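PDB 5XEA: envelope glycoprotein, which attaches the virus to its host-cell receptor and then drives fusion of the viral and host membranes, as a trimeric fusogen related to baculovirus gp64. Local coordinates for the interface of chains A and B. Sequence-based numbering; all coordinates share one arbitrary frame. Chains: chain A/B, Envelope glycoprotein.

Contact 1: the interface of chains A and B. Residues chain A 310, 313, 317, 321; chain B 313, 316-317.
A:Leu317 and B:Leu313 meet where helix 282-327 of one subunit packs against the same helix of its neighbour, an example of how a coiled coil can share one leucine among several partners. Methyl CD2 of B:Leu313 lies 3.6 Å from CD1 of A:Leu317. The other methyl of B:Leu313, CD1, diverges towards A:Phe310 and reaches its ring atom CE1 at 3.6 Å, while also approaching CD1 of A:Leu313 at 3.9 Å. With CG anti to the carbonyl carbon (chi1 -73°), the fork of B:Leu313 is aimed at the facing helix, and its methyls part to A:Phe310 and A:Leu317. Further along, A:Leu317 turns its second methyl, CD2, to CD2 of B:Leu317 at 3.8 Å, and these two side chains cross at about a right angle. The tight part is thus A:Leu317 with B:Leu313, which bury 47 and 39 Å²; A:Phe310 and A:Leu313 add close but small contacts. Packing is looser towards A:Ile321, whose terminal CD1 merely approaches the CG2 branch of B:Ile316 at 4.1 Å. Residues 310, 313 and 317 follow the three-four spacing of a heptad, and their packing helps hold together the central helical bundle of the fusion protein.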
loop_
_atom_site.group_PDB
_atom_site.type_symbol
_atom_site.label_atom_id
_atom_site.label_comp_id
_atom_site.label_asym_id
_atom_site.label_seq_id
_atom_site.Cartn_x
_atom_site.Cartn_y
_atom_site.Cartn_z
ATOM N N PHE A 310 -18.748 -33.734 -7.861
ATOM C CA PHE A 310 -20.198 -33.790 -7.986
ATOM C C PHE A 310 -20.606 -34.388 -9.320
ATOM O O PHE A 310 -21.615 -35.092 -9.402
ATOM C CB PHE A 310 -20.808 -32.391 -7.807
ATOM C CG PHE A 310 -20.842 -31.943 -6.387
ATOM C CD1 PHE A 310 -21.711 -32.541 -5.488
ATOM C CD2 PHE A 310 -19.977 -30.955 -5.932
ATOM C CE1 PHE A 310 -21.729 -32.158 -4.166
ATOM C CE2 PHE A 310 -20.001 -30.546 -4.604
ATOM C CZ PHE A 310 -20.861 -31.143 -3.718
ATOM N N LEU A 313 -20.106 -38.122 -8.634
ATOM C CA LEU A 313 -21.139 -38.686 -7.756
ATOM C C LEU A 313 -22.464 -38.852 -8.486
ATOM O O LEU A 313 -23.200 -39.816 -8.243
ATOM C CB LEU A 313 -21.346 -37.814 -6.514
ATOM C CG LEU A 313 -20.214 -37.903 -5.484
ATOM C CD1 LEU A 313 -20.503 -37.073 -4.233
ATOM C CD2 LEU A 313 -19.936 -39.363 -5.124
ATOM N N LEU A 317 -24.401 -42.341 -8.673
ATOM C CA LEU A 317 -25.755 -42.449 -8.134
ATOM C C LEU A 317 -26.775 -42.789 -9.213
ATOM O O LEU A 317 -27.701 -43.564 -8.958
ATOM C CB LEU A 317 -26.154 -41.153 -7.424
ATOM C CG LEU A 317 -25.533 -40.904 -6.049
ATOM C CD1 LEU A 317 -25.758 -39.449 -5.599
ATOM C CD2 LEU A 317 -26.059 -41.868 -5.009
ATOM N N ILE A 321 -29.073 -45.845 -8.794
ATOM C CA ILE A 321 -30.524 -45.660 -8.753
ATOM C C ILE A 321 -31.200 -46.490 -9.832
ATOM O O ILE A 321 -32.250 -47.099 -9.604
ATOM C CB ILE A 321 -30.885 -44.171 -8.911
ATOM C CG1 ILE A 321 -30.452 -43.368 -7.684
ATOM C CG2 ILE A 321 -32.385 -43.994 -9.162
ATOM C CD1 ILE A 321 -30.658 -41.862 -7.831
ATOM N N LEU B 313 -27.857 -34.043 -1.912
ATOM C CA LEU B 313 -27.365 -35.424 -1.926
ATOM C C LEU B 313 -27.878 -36.207 -0.728
ATOM O O LEU B 313 -28.229 -37.384 -0.857
ATOM C CB LEU B 313 -25.843 -35.464 -1.967
ATOM C CG LEU B 313 -25.255 -35.070 -3.332
ATOM C CD1 LEU B 313 -23.737 -35.064 -3.261
ATOM C CD2 LEU B 313 -25.741 -36.007 -4.452
ATOM N N ILE B 316 -31.385 -37.345 -1.606
ATOM C CA ILE B 316 -31.363 -38.440 -2.572
ATOM C C ILE B 316 -30.898 -39.729 -1.910
ATOM O O ILE B 316 -31.549 -40.774 -2.020
ATOM C CB ILE B 316 -30.472 -38.073 -3.769
ATOM C CG1 ILE B 316 -31.055 -36.865 -4.501
ATOM C CG2 ILE B 316 -30.278 -39.296 -4.689
ATOM C CD1 ILE B 316 -30.141 -36.288 -5.566
ATOM N N LEU B 317 -29.767 -39.670 -1.198
ATOM C CA LEU B 317 -29.241 -40.875 -0.561
ATOM C C LEU B 317 -30.212 -41.441 0.462
ATOM O O LEU B 317 -30.358 -42.662 0.564
ATOM C CB LEU B 317 -27.894 -40.596 0.087
ATOM C CG LEU B 317 -26.711 -40.722 -0.866
ATOM C CD1 LEU B 317 -25.434 -40.166 -0.233
ATOM C CD2 LEU B 317 -26.548 -42.198 -1.264
#

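Contact 2: the interface of chains A and B. Residues chain A 16, 305, 309, 312-313; chain B 398, 400-401.
The long central helix 282-327 of chain A, joined by A:Tyr16, receives a loop of chain B at residues 398 to 401, and A:Arg309 meets B:Phe400 at the middle of this seam. The case shows how an arginine can serve as both apolar surface and polar hook. Its CG lies over one face of the B:Phe400 ring, 3.8 Å from the centroid, while CB of B:Tyr398 covers the opposite face. The guanidinium plane is only 11° from that of the ring. A:Tyr16 adds a third side: the CD2 edge of B:Phe400 points at the tyrosine's face, with the planes 76° apart. The extended chain of A:Arg309 then carries NH2 to the backbone O of B:Ser401, 2.7 Å away and in the guanidinium plane. NE bonds in the same plane to carboxylate oxygen OE2 of A:Glu305 at 2.8 Å, using the anti lone pair in a salt bridge within chain A. That same OE2 accepts a hydrogen bond from the backbone N of B:Ser401 at 2.9 Å, from well above the carboxylate plane. It also lies 3.2 Å from O of B:Ser401, an approach of two acceptors that the arginine probably offsets. A:Glu305 reaches both donors through a bend at chi2 (56°). The arginine and glutamate therefore fix each other while reading both backbone polar groups of B:Ser401. The site fastens the loop of one subunit onto a neighbour's helix, with B:Phe400 as the buried plug.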
loop_
_atom_site.group_PDB
_atom_site.type_symbol
_atom_site.label_atom_id
_atom_site.label_comp_id
_atom_site.label_asym_id
_atom_site.label_seq_id
_atom_site.Cartn_x
_atom_site.Cartn_y
_atom_site.Cartn_z
ATOM N N TYR A 16 -12.635 -43.041 -0.082
ATOM C CA TYR A 16 -11.816 -41.850 -0.290
ATOM C C TYR A 16 -11.175 -41.416 1.032
ATOM O O TYR A 16 -11.866 -41.268 2.042
ATOM C CB TYR A 16 -12.648 -40.703 -0.881
ATOM C CG TYR A 16 -11.834 -39.425 -1.009
ATOM C CD1 TYR A 16 -10.650 -39.405 -1.740
ATOM C CD2 TYR A 16 -12.241 -38.251 -0.393
ATOM C CE1 TYR A 16 -9.893 -38.247 -1.850
ATOM C CE2 TYR A 16 -11.499 -37.091 -0.509
ATOM C CZ TYR A 16 -10.324 -37.092 -1.235
ATOM O OH TYR A 16 -9.573 -35.939 -1.329
ATOM N N GLU A 305 -12.069 -29.031 -9.176
ATOM C CA GLU A 305 -12.055 -30.398 -8.667
ATOM C C GLU A 305 -13.359 -30.716 -7.935
ATOM O O GLU A 305 -13.937 -31.792 -8.125
ATOM C CB GLU A 305 -10.830 -30.613 -7.766
ATOM C CG GLU A 305 -10.831 -31.908 -6.929
ATOM C CD GLU A 305 -10.994 -33.210 -7.753
ATOM O OE1 GLU A 305 -10.706 -33.207 -8.967
ATOM O OE2 GLU A 305 -11.403 -34.251 -7.175
ATOM N N ARG A 309 -16.070 -33.668 -8.684
ATOM C CA ARG A 309 -16.505 -34.699 -7.757
ATOM C C ARG A 309 -18.022 -34.851 -7.778
ATOM O O ARG A 309 -18.540 -35.972 -7.744
ATOM C CB ARG A 309 -16.000 -34.378 -6.360
ATOM C CG ARG A 309 -14.497 -34.482 -6.240
ATOM C CD ARG A 309 -14.072 -34.172 -4.818
ATOM N NE ARG A 309 -12.629 -34.167 -4.675
ATOM C CZ ARG A 309 -12.008 -34.123 -3.505
ATOM N NH1 ARG A 309 -12.717 -34.083 -2.385
ATOM N NH2 ARG A 309 -10.678 -34.110 -3.451
ATOM N N GLN A 312 -18.833 -36.763 -10.816
ATOM C CA GLN A 312 -18.627 -38.193 -10.597
ATOM C C GLN A 312 -19.714 -38.805 -9.715
ATOM O O GLN A 312 -20.162 -39.926 -9.971
ATOM C CB GLN A 312 -17.263 -38.434 -9.969
ATOM C CG GLN A 312 -16.917 -39.893 -9.853
ATOM C CD GLN A 312 -16.330 -40.455 -11.132
ATOM O OE1 GLN A 312 -16.230 -39.753 -12.141
ATOM N NE2 GLN A 312 -15.931 -41.731 -11.094
ATOM N N LEU A 313 -20.106 -38.122 -8.634
ATOM C CA LEU A 313 -21.139 -38.686 -7.756
ATOM C C LEU A 313 -22.464 -38.852 -8.486
ATOM O O LEU A 313 -23.200 -39.816 -8.243
ATOM C CB LEU A 313 -21.346 -37.814 -6.514
ATOM C CG LEU A 313 -20.214 -37.903 -5.484
ATOM C CD1 LEU A 313 -20.503 -37.073 -4.233
ATOM C CD2 LEU A 313 -19.936 -39.363 -5.124
ATOM N N TYR B 398 -14.275 -43.596 -7.331
ATOM C CA TYR B 398 -14.431 -42.145 -7.203
ATOM C C TYR B 398 -13.422 -41.364 -8.028
ATOM O O TYR B 398 -13.808 -40.413 -8.716
ATOM C CB TYR B 398 -14.346 -41.728 -5.733
ATOM C CG TYR B 398 -15.424 -42.440 -4.937
ATOM C CD1 TYR B 398 -16.740 -42.008 -4.981
ATOM C CD2 TYR B 398 -15.127 -43.574 -4.191
ATOM C CE1 TYR B 398 -17.731 -42.680 -4.293
ATOM C CE2 TYR B 398 -16.104 -44.233 -3.489
ATOM C CZ TYR B 398 -17.397 -43.786 -3.546
ATOM O OH TYR B 398 -18.370 -44.466 -2.859
ATOM N N PHE B 400 -11.187 -39.238 -7.232
ATOM C CA PHE B 400 -11.046 -37.847 -6.828
ATOM C C PHE B 400 -9.573 -37.455 -6.851
ATOM O O PHE B 400 -8.695 -38.253 -6.521
ATOM C CB PHE B 400 -11.599 -37.632 -5.411
ATOM C CG PHE B 400 -13.102 -37.868 -5.262
ATOM C CD1 PHE B 400 -13.959 -37.869 -6.354
ATOM C CD2 PHE B 400 -13.657 -38.056 -3.997
ATOM C CE1 PHE B 400 -15.321 -38.081 -6.187
ATOM C CE2 PHE B 400 -15.011 -38.260 -3.834
ATOM C CZ PHE B 400 -15.847 -38.266 -4.930
ATOM N N SER B 401 -9.302 -36.216 -7.248
ATOM C CA SER B 401 -7.966 -35.642 -7.140
ATOM C C SER B 401 -7.837 -34.858 -5.840
ATOM O O SER B 401 -8.806 -34.279 -5.346
ATOM C CB SER B 401 -7.661 -34.725 -8.324
ATOM O OG SER B 401 -7.499 -35.496 -9.495
#

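Contact 3: the interface of chains A and B. Residues chain A 404-407; chain B 296, 300, 303.
Residues A:Tyr405 to A:Ser407 form an extended stretch that runs against the direction of helix 282-327 of chain B, so that A:Trp404 comes near B:Phe303 and A:Ser407 near B:Leu296. The example illustrates how a strand-like segment can dock on a helix with a backbone carbonyl as its polar point. NH1 of B:Arg300 bonds to O of A:Pro406 at 2.7 Å; the oxygen lies in the guanidinium plane, but the donor stands 46° above the plane of the carbonyl. CB of B:Arg300 already lies near this oxygen; with CG anti to the backbone N (chi1 -173°), the extended chain lays CG and CD along it, and the turn about CD-NE (chi4 80°) brings NH1 back. Around this bond the proline ring rests against side chains of the helix: CB of A:Pro406 touches CD2 of B:Leu296 at 3.9 Å, and its CD meets CD2 of B:Phe303 at 3.9 Å. The ring of A:Tyr405 turns a face, near its rim, to CB of B:Phe303. The edge of the B:Phe303 ring points at O of A:Trp404, with CD2 3.4 Å away. Behind, the indole of A:Trp404 lies over N of A:Pro406, probably helping to position the proline. The site lashes this segment to the neighbouring central helix and so probably helps hold the trimer together.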
loop_
_atom_site.group_PDB
_atom_site.type_symbol
_atom_site.label_atom_id
_atom_site.label_comp_id
_atom_site.label_asym_id
_atom_site.label_seq_id
_atom_site.Cartn_x
_atom_site.Cartn_y
_atom_site.Cartn_z
ATOM N N TRP A 404 -17.490 -23.028 7.638
ATOM C CA TRP A 404 -17.173 -21.625 7.831
ATOM C C TRP A 404 -17.295 -20.922 6.484
ATOM O O TRP A 404 -16.751 -21.394 5.480
ATOM C CB TRP A 404 -15.779 -21.448 8.424
ATOM C CG TRP A 404 -15.439 -19.990 8.603
ATOM C CD1 TRP A 404 -15.773 -19.187 9.652
ATOM C CD2 TRP A 404 -14.717 -19.172 7.684
ATOM N NE1 TRP A 404 -15.295 -17.916 9.446
ATOM C CE2 TRP A 404 -14.646 -17.880 8.240
ATOM C CE3 TRP A 404 -14.131 -19.406 6.434
ATOM C CZ2 TRP A 404 -14.003 -16.829 7.599
ATOM C CZ3 TRP A 404 -13.490 -18.358 5.798
ATOM C CH2 TRP A 404 -13.433 -17.085 6.382
ATOM N N TYR A 405 -18.042 -19.819 6.457
ATOM C CA TYR A 405 -18.276 -18.997 5.271
ATOM C C TYR A 405 -17.401 -17.754 5.318
ATOM O O TYR A 405 -17.326 -17.108 6.376
ATOM C CB TYR A 405 -19.744 -18.587 5.188
ATOM C CG TYR A 405 -20.687 -19.685 4.726
ATOM C CD1 TYR A 405 -21.453 -19.524 3.589
ATOM C CD2 TYR A 405 -20.804 -20.874 5.431
ATOM C CE1 TYR A 405 -22.317 -20.498 3.162
ATOM C CE2 TYR A 405 -21.672 -21.877 5.010
ATOM C CZ TYR A 405 -22.422 -21.678 3.867
ATOM O OH TYR A 405 -23.287 -22.641 3.417
ATOM N N PRO A 406 -16.730 -17.370 4.234
ATOM C CA PRO A 406 -16.002 -16.102 4.232
ATOM C C PRO A 406 -16.959 -14.934 4.021
ATOM O O PRO A 406 -18.149 -15.101 3.719
ATOM C CB PRO A 406 -15.044 -16.257 3.050
ATOM C CG PRO A 406 -15.828 -17.092 2.087
ATOM C CD PRO A 406 -16.555 -18.095 2.963
ATOM N N SER A 407 -16.399 -13.734 4.159
ATOM C CA SER A 407 -17.163 -12.507 4.015
ATOM C C SER A 407 -16.190 -11.352 3.807
ATOM O O SER A 407 -15.056 -11.393 4.293
ATOM C CB SER A 407 -18.034 -12.254 5.248
ATOM O OG SER A 407 -19.066 -11.334 4.950
ATOM N N LEU B 296 -14.414 -12.543 -1.944
ATOM C CA LEU B 296 -14.859 -13.235 -0.737
ATOM C C LEU B 296 -16.379 -13.390 -0.688
ATOM O O LEU B 296 -16.879 -14.409 -0.191
ATOM C CB LEU B 296 -14.354 -12.515 0.509
ATOM C CG LEU B 296 -12.838 -12.582 0.766
ATOM C CD1 LEU B 296 -12.408 -11.520 1.797
ATOM C CD2 LEU B 296 -12.404 -13.967 1.212
ATOM N N ARG B 300 -18.413 -16.832 -0.670
ATOM C CA ARG B 300 -19.549 -17.041 0.220
ATOM C C ARG B 300 -20.735 -17.640 -0.531
ATOM O O ARG B 300 -21.327 -18.634 -0.092
ATOM C CB ARG B 300 -19.948 -15.719 0.876
ATOM C CG ARG B 300 -21.027 -15.861 1.960
ATOM C CD ARG B 300 -21.407 -14.484 2.560
ATOM N NE ARG B 300 -22.229 -14.585 3.763
ATOM C CZ ARG B 300 -21.755 -14.847 4.978
ATOM N NH1 ARG B 300 -20.459 -15.035 5.168
ATOM N NH2 ARG B 300 -22.578 -14.938 6.008
ATOM N N PHE B 303 -19.854 -21.220 -1.553
ATOM C CA PHE B 303 -20.002 -22.113 -0.410
ATOM C C PHE B 303 -21.469 -22.434 -0.137
ATOM O O PHE B 303 -21.804 -23.578 0.181
ATOM C CB PHE B 303 -19.344 -21.520 0.829
ATOM C CG PHE B 303 -17.884 -21.795 0.903
ATOM C CD1 PHE B 303 -17.171 -22.058 -0.248
ATOM C CD2 PHE B 303 -17.220 -21.803 2.114
ATOM C CE1 PHE B 303 -15.816 -22.331 -0.203
ATOM C CE2 PHE B 303 -15.855 -22.072 2.172
ATOM C CZ PHE B 303 -15.156 -22.344 1.007
#

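Contact 4: the interface of chains A and B. Residues chain A 297, 300; chain B 21, 23, 207, 209, 212, 223.
One face of the B:Phe223 ring carries the aliphatic CG of A:Glu297, 3.9 Å from its centroid, and the glutamate's carboxylate is inclined by 27° to that ring. B:Tyr212 turns one face to CZ of B:Phe223 and has OD2 of B:Asp209 in plane at its edge; the guanidinium of A:Arg300 has a water at its own edge. The site exemplifies acidic groups brought together at a subunit boundary. OE1 of A:Glu297 lies 2.7 Å from OD2 of B:Asp209, the two carboxylates turned 41° from each other. Two acceptors this near would probably need a proton between them, which the structure does not show. A:Glu297 curls towards the aspartate through a bend at chi2 (-71°). A:Arg300 probably eases the gathering of negative charge: its NE forms a long salt bridge to OD2 of B:Asp209 at 3.8 Å and is linked to water 1 at 3.0 Å. That water passes the link to OD1 of the same aspartate at 2.7 Å. The arginine's aliphatic part rests on valine methyls, CD against CG1 of B:Val23 at 3.7 Å and CG against CG1 of B:Val21 at 4.1 Å. In the fold, one flank of helix 282-327 of chain A thus lies against strands 197-209 and 221-226 of chain B and the extended stretch holding B:Val21 and B:Val23.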
loop_
_atom_site.group_PDB
_atom_site.type_symbol
_atom_site.label_atom_id
_atom_site.label_comp_id
_atom_site.label_asym_id
_atom_site.label_seq_id
_atom_site.Cartn_x
_atom_site.Cartn_y
_atom_site.Cartn_z
ATOM N N GLU A 297 -6.343 -18.282 -7.956
ATOM C CA GLU A 297 -6.243 -19.275 -9.023
ATOM C C GLU A 297 -6.227 -20.693 -8.463
ATOM O O GLU A 297 -6.797 -21.618 -9.062
ATOM C CB GLU A 297 -4.999 -19.014 -9.866
ATOM C CG GLU A 297 -5.100 -17.745 -10.666
ATOM C CD GLU A 297 -6.091 -17.853 -11.805
ATOM O OE1 GLU A 297 -6.040 -18.850 -12.550
ATOM O OE2 GLU A 297 -6.937 -16.955 -11.952
ATOM N N ARG A 300 -9.663 -21.491 -7.654
ATOM C CA ARG A 300 -10.340 -21.845 -8.900
ATOM C C ARG A 300 -10.074 -23.301 -9.284
ATOM O O ARG A 300 -10.986 -24.032 -9.701
ATOM C CB ARG A 300 -9.871 -20.913 -10.008
ATOM C CG ARG A 300 -10.646 -20.986 -11.298
ATOM C CD ARG A 300 -10.031 -20.012 -12.278
ATOM N NE ARG A 300 -10.694 -20.061 -13.568
ATOM C CZ ARG A 300 -11.813 -19.414 -13.859
ATOM N NH1 ARG A 300 -12.431 -18.665 -12.945
ATOM N NH2 ARG A 300 -12.324 -19.528 -15.073
ATOM N N VAL B 21 -13.438 -26.090 -16.490
ATOM C CA VAL B 21 -12.541 -24.997 -16.128
ATOM C C VAL B 21 -11.122 -25.551 -16.163
ATOM O O VAL B 21 -10.835 -26.563 -15.517
ATOM C CB VAL B 21 -12.889 -24.418 -14.743
ATOM C CG1 VAL B 21 -11.733 -23.609 -14.191
ATOM C CG2 VAL B 21 -14.160 -23.567 -14.825
ATOM N N VAL B 23 -7.811 -24.335 -15.564
ATOM C CA VAL B 23 -6.593 -23.999 -14.828
ATOM C C VAL B 23 -6.086 -25.254 -14.129
ATOM O O VAL B 23 -6.854 -25.954 -13.466
ATOM C CB VAL B 23 -6.833 -22.850 -13.826
ATOM C CG1 VAL B 23 -8.092 -23.063 -12.996
ATOM C CG2 VAL B 23 -5.626 -22.704 -12.900
ATOM N N PHE B 207 0.082 -22.354 -10.756
ATOM C CA PHE B 207 -1.211 -22.610 -11.370
ATOM C C PHE B 207 -1.205 -21.968 -12.747
ATOM O O PHE B 207 -0.923 -20.770 -12.876
ATOM C CB PHE B 207 -2.347 -22.082 -10.499
ATOM C CG PHE B 207 -2.561 -22.901 -9.260
ATOM C CD1 PHE B 207 -3.175 -24.162 -9.333
ATOM C CD2 PHE B 207 -2.121 -22.448 -8.038
ATOM C CE1 PHE B 207 -3.357 -24.928 -8.199
ATOM C CE2 PHE B 207 -2.300 -23.206 -6.898
ATOM C CZ PHE B 207 -2.926 -24.465 -6.981
ATOM N N ASP B 209 -3.191 -21.137 -16.231
ATOM C CA ASP B 209 -4.563 -20.885 -16.663
ATOM C C ASP B 209 -4.515 -20.588 -18.152
ATOM O O ASP B 209 -4.201 -19.452 -18.548
ATOM C CB ASP B 209 -5.162 -19.719 -15.874
ATOM C CG ASP B 209 -6.690 -19.696 -15.902
ATOM O OD1 ASP B 209 -7.267 -20.276 -16.848
ATOM O OD2 ASP B 209 -7.308 -19.090 -14.977
ATOM N N TYR B 212 -7.205 -17.462 -19.813
ATOM C CA TYR B 212 -7.122 -16.218 -19.057
ATOM C C TYR B 212 -6.995 -15.071 -20.045
ATOM O O TYR B 212 -5.949 -14.914 -20.681
ATOM C CB TYR B 212 -5.940 -16.232 -18.089
ATOM C CG TYR B 212 -6.142 -15.291 -16.931
ATOM C CD1 TYR B 212 -5.746 -13.962 -17.011
ATOM C CD2 TYR B 212 -6.754 -15.724 -15.766
ATOM C CE1 TYR B 212 -5.938 -13.096 -15.956
ATOM C CE2 TYR B 212 -6.956 -14.867 -14.708
ATOM C CZ TYR B 212 -6.546 -13.553 -14.807
ATOM O OH TYR B 212 -6.751 -12.695 -13.752
ATOM N N PHE B 223 0.735 -18.372 -12.409
ATOM C CA PHE B 223 0.900 -17.745 -11.105
ATOM C C PHE B 223 1.609 -18.733 -10.199
ATOM O O PHE B 223 1.116 -19.847 -9.989
ATOM C CB PHE B 223 -0.453 -17.355 -10.506
ATOM C CG PHE B 223 -1.334 -16.586 -11.448
ATOM C CD1 PHE B 223 -2.126 -17.251 -12.369
ATOM C CD2 PHE B 223 -1.364 -15.196 -11.415
ATOM C CE1 PHE B 223 -2.942 -16.549 -13.235
ATOM C CE2 PHE B 223 -2.180 -14.483 -12.279
ATOM C CZ PHE B 223 -2.970 -15.161 -13.191
HETATM O O HOH W 1 -9.701 -21.261 -16.121
#

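Helix 282-327 takes part in all four contacts. Contacts 1 and 2 lie about 13 Å apart between the centres of their C-alpha atoms and share A:Leu313, which serves the helix bundle and also faces a docked loop. Contacts 3 and 4 are about 20 Å apart and both use Arg300, from different subunits; in a symmetric trimer each Arg300 would hold both neighbours, one in each contact. Contacts 1 and 4, about 29 Å apart, mark the span. Residues 398 to 401 and 404 to 407 belong to one segment, which would by the same symmetry bridge the helices of both neighbours.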